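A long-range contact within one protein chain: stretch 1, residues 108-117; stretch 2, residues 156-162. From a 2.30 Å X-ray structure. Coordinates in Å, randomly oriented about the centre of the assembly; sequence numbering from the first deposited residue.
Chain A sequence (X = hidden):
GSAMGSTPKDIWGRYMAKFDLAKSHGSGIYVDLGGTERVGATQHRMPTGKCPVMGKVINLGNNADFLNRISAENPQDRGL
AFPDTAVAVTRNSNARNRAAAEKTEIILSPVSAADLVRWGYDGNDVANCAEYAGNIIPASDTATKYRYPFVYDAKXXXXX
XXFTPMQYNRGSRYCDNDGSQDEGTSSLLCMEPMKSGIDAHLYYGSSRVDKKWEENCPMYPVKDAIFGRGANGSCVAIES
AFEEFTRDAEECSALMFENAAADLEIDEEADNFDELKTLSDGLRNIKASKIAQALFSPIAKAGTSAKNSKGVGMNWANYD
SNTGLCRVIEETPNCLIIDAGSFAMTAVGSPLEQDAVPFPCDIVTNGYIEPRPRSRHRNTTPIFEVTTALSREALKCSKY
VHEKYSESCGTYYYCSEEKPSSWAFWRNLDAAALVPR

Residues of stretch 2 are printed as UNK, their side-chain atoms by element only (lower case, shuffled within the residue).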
# COMPACT_ATOMS: atom_id res chain seq x y z
N LEU A 108 4.73 20.69 20.39
CA LEU A 108 4.53 20.42 18.99
C LEU A 108 3.76 19.11 18.74
O LEU A 108 3.14 18.98 17.70
CB LEU A 108 5.86 20.40 18.22
CG LEU A 108 6.95 21.45 18.49
CD1 LEU A 108 7.23 22.31 17.26
CD2 LEU A 108 6.63 22.32 19.69
N SER A 109 3.78 18.17 19.69
CA SER A 109 3.47 16.77 19.37
C SER A 109 3.27 15.86 20.59
O SER A 109 4.02 15.96 21.54
CB SER A 109 4.59 16.18 18.52
OG SER A 109 4.34 14.84 18.21
N PRO A 110 2.33 14.88 20.51
CA PRO A 110 1.34 14.65 19.46
C PRO A 110 0.23 15.69 19.58
O PRO A 110 0.08 16.29 20.64
CB PRO A 110 0.80 13.26 19.79
CG PRO A 110 0.90 13.17 21.28
CD PRO A 110 2.12 13.97 21.65
N VAL A 111 -0.54 15.90 18.52
CA VAL A 111 -1.73 16.76 18.62
C VAL A 111 -2.96 15.97 18.17
O VAL A 111 -2.83 15.01 17.40
CB VAL A 111 -1.58 18.06 17.75
CG1 VAL A 111 -0.41 18.91 18.21
CG2 VAL A 111 -1.43 17.70 16.28
N SER A 112 -4.14 16.37 18.60
CA SER A 112 -5.33 15.60 18.28
C SER A 112 -5.88 16.05 16.94
O SER A 112 -5.63 17.17 16.52
CB SER A 112 -6.40 15.75 19.38
OG SER A 112 -7.13 16.96 19.19
N ALA A 113 -6.67 15.20 16.30
CA ALA A 113 -7.40 15.58 15.08
C ALA A 113 -8.22 16.84 15.28
O ALA A 113 -8.34 17.68 14.37
CB ALA A 113 -8.27 14.44 14.60
N ALA A 114 -8.81 16.98 16.47
CA ALA A 114 -9.65 18.14 16.80
C ALA A 114 -8.80 19.40 16.92
O ALA A 114 -9.18 20.46 16.43
CB ALA A 114 -10.43 17.89 18.10
N ASP A 115 -7.64 19.28 17.56
CA ASP A 115 -6.66 20.37 17.61
C ASP A 115 -6.35 20.95 16.24
O ASP A 115 -6.42 22.16 16.02
CB ASP A 115 -5.38 19.90 18.28
CG ASP A 115 -5.46 20.00 19.80
OD1 ASP A 115 -6.42 20.62 20.29
OD2 ASP A 115 -4.55 19.49 20.49
N LEU A 116 -6.05 20.07 15.30
CA LEU A 116 -5.74 20.45 13.94
C LEU A 116 -6.92 21.19 13.29
O LEU A 116 -6.72 22.24 12.65
CB LEU A 116 -5.31 19.21 13.14
CG LEU A 116 -3.82 19.00 12.78
CD1 LEU A 116 -2.84 19.73 13.69
CD2 LEU A 116 -3.41 17.53 12.59
N VAL A 117 -8.16 20.71 13.48
CA VAL A 117 -9.31 21.52 13.03
C VAL A 117 -9.47 22.88 13.76
O VAL A 117 -9.66 23.93 13.12
CB VAL A 117 -10.62 20.72 12.73
CG1 VAL A 117 -10.67 19.40 13.43
CG2 VAL A 117 -11.91 21.55 12.91
N UNK A 156 -6.78 6.48 17.99
CA UNK A 156 -6.70 7.48 19.04
C UNK A 156 -6.94 8.91 18.50
O UNK A 156 -6.99 9.86 19.26
o UNK A 156 -6.53 6.54 22.28
c UNK A 156 -5.33 7.41 19.74
c UNK A 156 -6.10 5.70 21.44
c UNK A 156 -5.01 6.11 20.46
o UNK A 156 -6.55 4.53 21.33
N UNK A 157 -7.07 9.03 17.17
CA UNK A 157 -7.11 10.33 16.47
C UNK A 157 -6.05 11.31 16.93
O UNK A 157 -6.35 12.43 17.34
c UNK A 157 -10.96 10.73 16.01
c UNK A 157 -9.57 10.15 15.83
o UNK A 157 -11.15 11.60 16.87
c UNK A 157 -8.50 10.95 16.56
o UNK A 157 -11.88 10.31 15.28
N UNK A 158 -4.79 10.88 16.85
CA UNK A 158 -3.67 11.65 17.31
C UNK A 158 -2.62 11.68 16.22
O UNK A 158 -2.39 10.67 15.54
c UNK A 158 -2.56 13.20 21.02
c UNK A 158 -3.08 11.03 18.58
s UNK A 158 -4.21 12.78 20.47
c UNK A 158 -3.98 11.10 19.82
N UNK A 159 -2.02 12.85 16.05
CA UNK A 159 -1.03 13.11 15.04
C UNK A 159 0.35 13.17 15.69
O UNK A 159 0.60 14.03 16.52
s UNK A 159 -0.17 15.02 13.09
c UNK A 159 -1.36 14.46 14.34
N UNK A 160 1.24 12.26 15.31
CA UNK A 160 2.60 12.23 15.84
C UNK A 160 3.61 12.72 14.83
O UNK A 160 3.66 12.27 13.68
n UNK A 160 0.35 9.30 18.36
n UNK A 160 2.31 10.20 18.61
c UNK A 160 1.29 9.63 19.27
c UNK A 160 2.03 10.23 17.29
c UNK A 160 0.77 9.66 17.14
c UNK A 160 2.97 10.82 16.28
N UNK A 161 4.49 13.60 15.28
CA UNK A 161 5.61 13.97 14.46
C UNK A 161 6.82 13.19 14.95
O UNK A 161 7.08 13.11 16.15
c UNK A 161 5.86 15.50 14.49
c UNK A 161 3.86 15.98 12.92
c UNK A 161 6.93 15.90 13.48
c UNK A 161 4.54 16.25 14.25
N UNK A 162 7.53 12.58 14.01
CA UNK A 162 8.71 11.81 14.32
C UNK A 162 9.88 12.76 14.33
O UNK A 162 9.88 13.76 13.61
c UNK A 162 8.01 8.40 12.56
c UNK A 162 7.39 9.34 14.76
c UNK A 162 8.90 10.68 13.30
c UNK A 162 7.73 9.68 13.33
O HOH W 1 -10.08 14.46 17.79

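Position 156 carries three side-chain carbons in an unbranched row, the third bearing two oxygens, and lies beyond reach of stretch 1. That carboxylate at the end of a three-carbon chain defines Glu 156.

Position 157 has the same inventory, three carbons and two oxygens on the last. Its CB lies 4.0 Å from CB of Ala 113, and one carboxylate oxygen receives a hydrogen bond from a water that also accepts a weak one from Ala 114 N. The residue is Glu 157. Its backbone O accepts from Ala 113 N at 3.0 Å, at the point where stretch 1 turns from strand into helix.

At position 158 two carbons, a sulfur and a terminal carbon follow one another without a branch. The sulfur lies 3.8 Å from CB of Ser 112, and the terminal carbon packs 3.5 Å from CG of Pro 110. Such a thioether is found only in methionine among the standard residues, so this is Met 158. With all three chi angles in m, the end of the side chain comes nearer to stretch 1 than the CA-to-CB direction alone would bring it.

Position 159 holds one carbon and one sulfur. Its CB sits 3.8 Å from CG2 of Val 111 and 4.1 Å from CD2 of Leu 116, so strand and helix residues of stretch 1 both pack against it. This is Cys 159, whose side chain is covalently bonded elsewhere in the structure.

Position 160 carries one carbon leading to a five-membered ring of three carbons and two nitrogens. CB of Pro 110 lies over a face of this ring, 3.9 Å from its centroid, in a CH-pi contact; this is His 160.

Position 161 bears four carbons, forked at the first, with one arm two carbons long, and its CB lies 4.1 Å from OG of Ser 109. This is Ile 161. Its backbone N donates to OG of Ser 109 at 3.2 Å, a nearly straight bond in which a serine side chain takes the acceptor role.

Position 162 has four carbons forked at the second and makes no contact with stretch 1; this is Leu 162.

The contact is a short antiparallel pairing. Val 111 and Cys 159 exchange two backbone hydrogen bonds, Val 111 N to Cys 159 O at 3.0 Å and Cys 159 N to Val 111 O at 2.7 Å, while Ser 112 and Met 158 form the adjacent non-hydrogen-bonded pair. The side chains of these two pairs occupy different faces of the sheet. Beyond the pairing, Ser 112 caps the helix, its OG accepting from Asp 115 N at 2.9 Å. Three backbone hydrogen bonds and one to Ser 109 OG join the stretches in register, with apolar side chains packed alongside.

Stretch 2 156-162: EEMCHIL
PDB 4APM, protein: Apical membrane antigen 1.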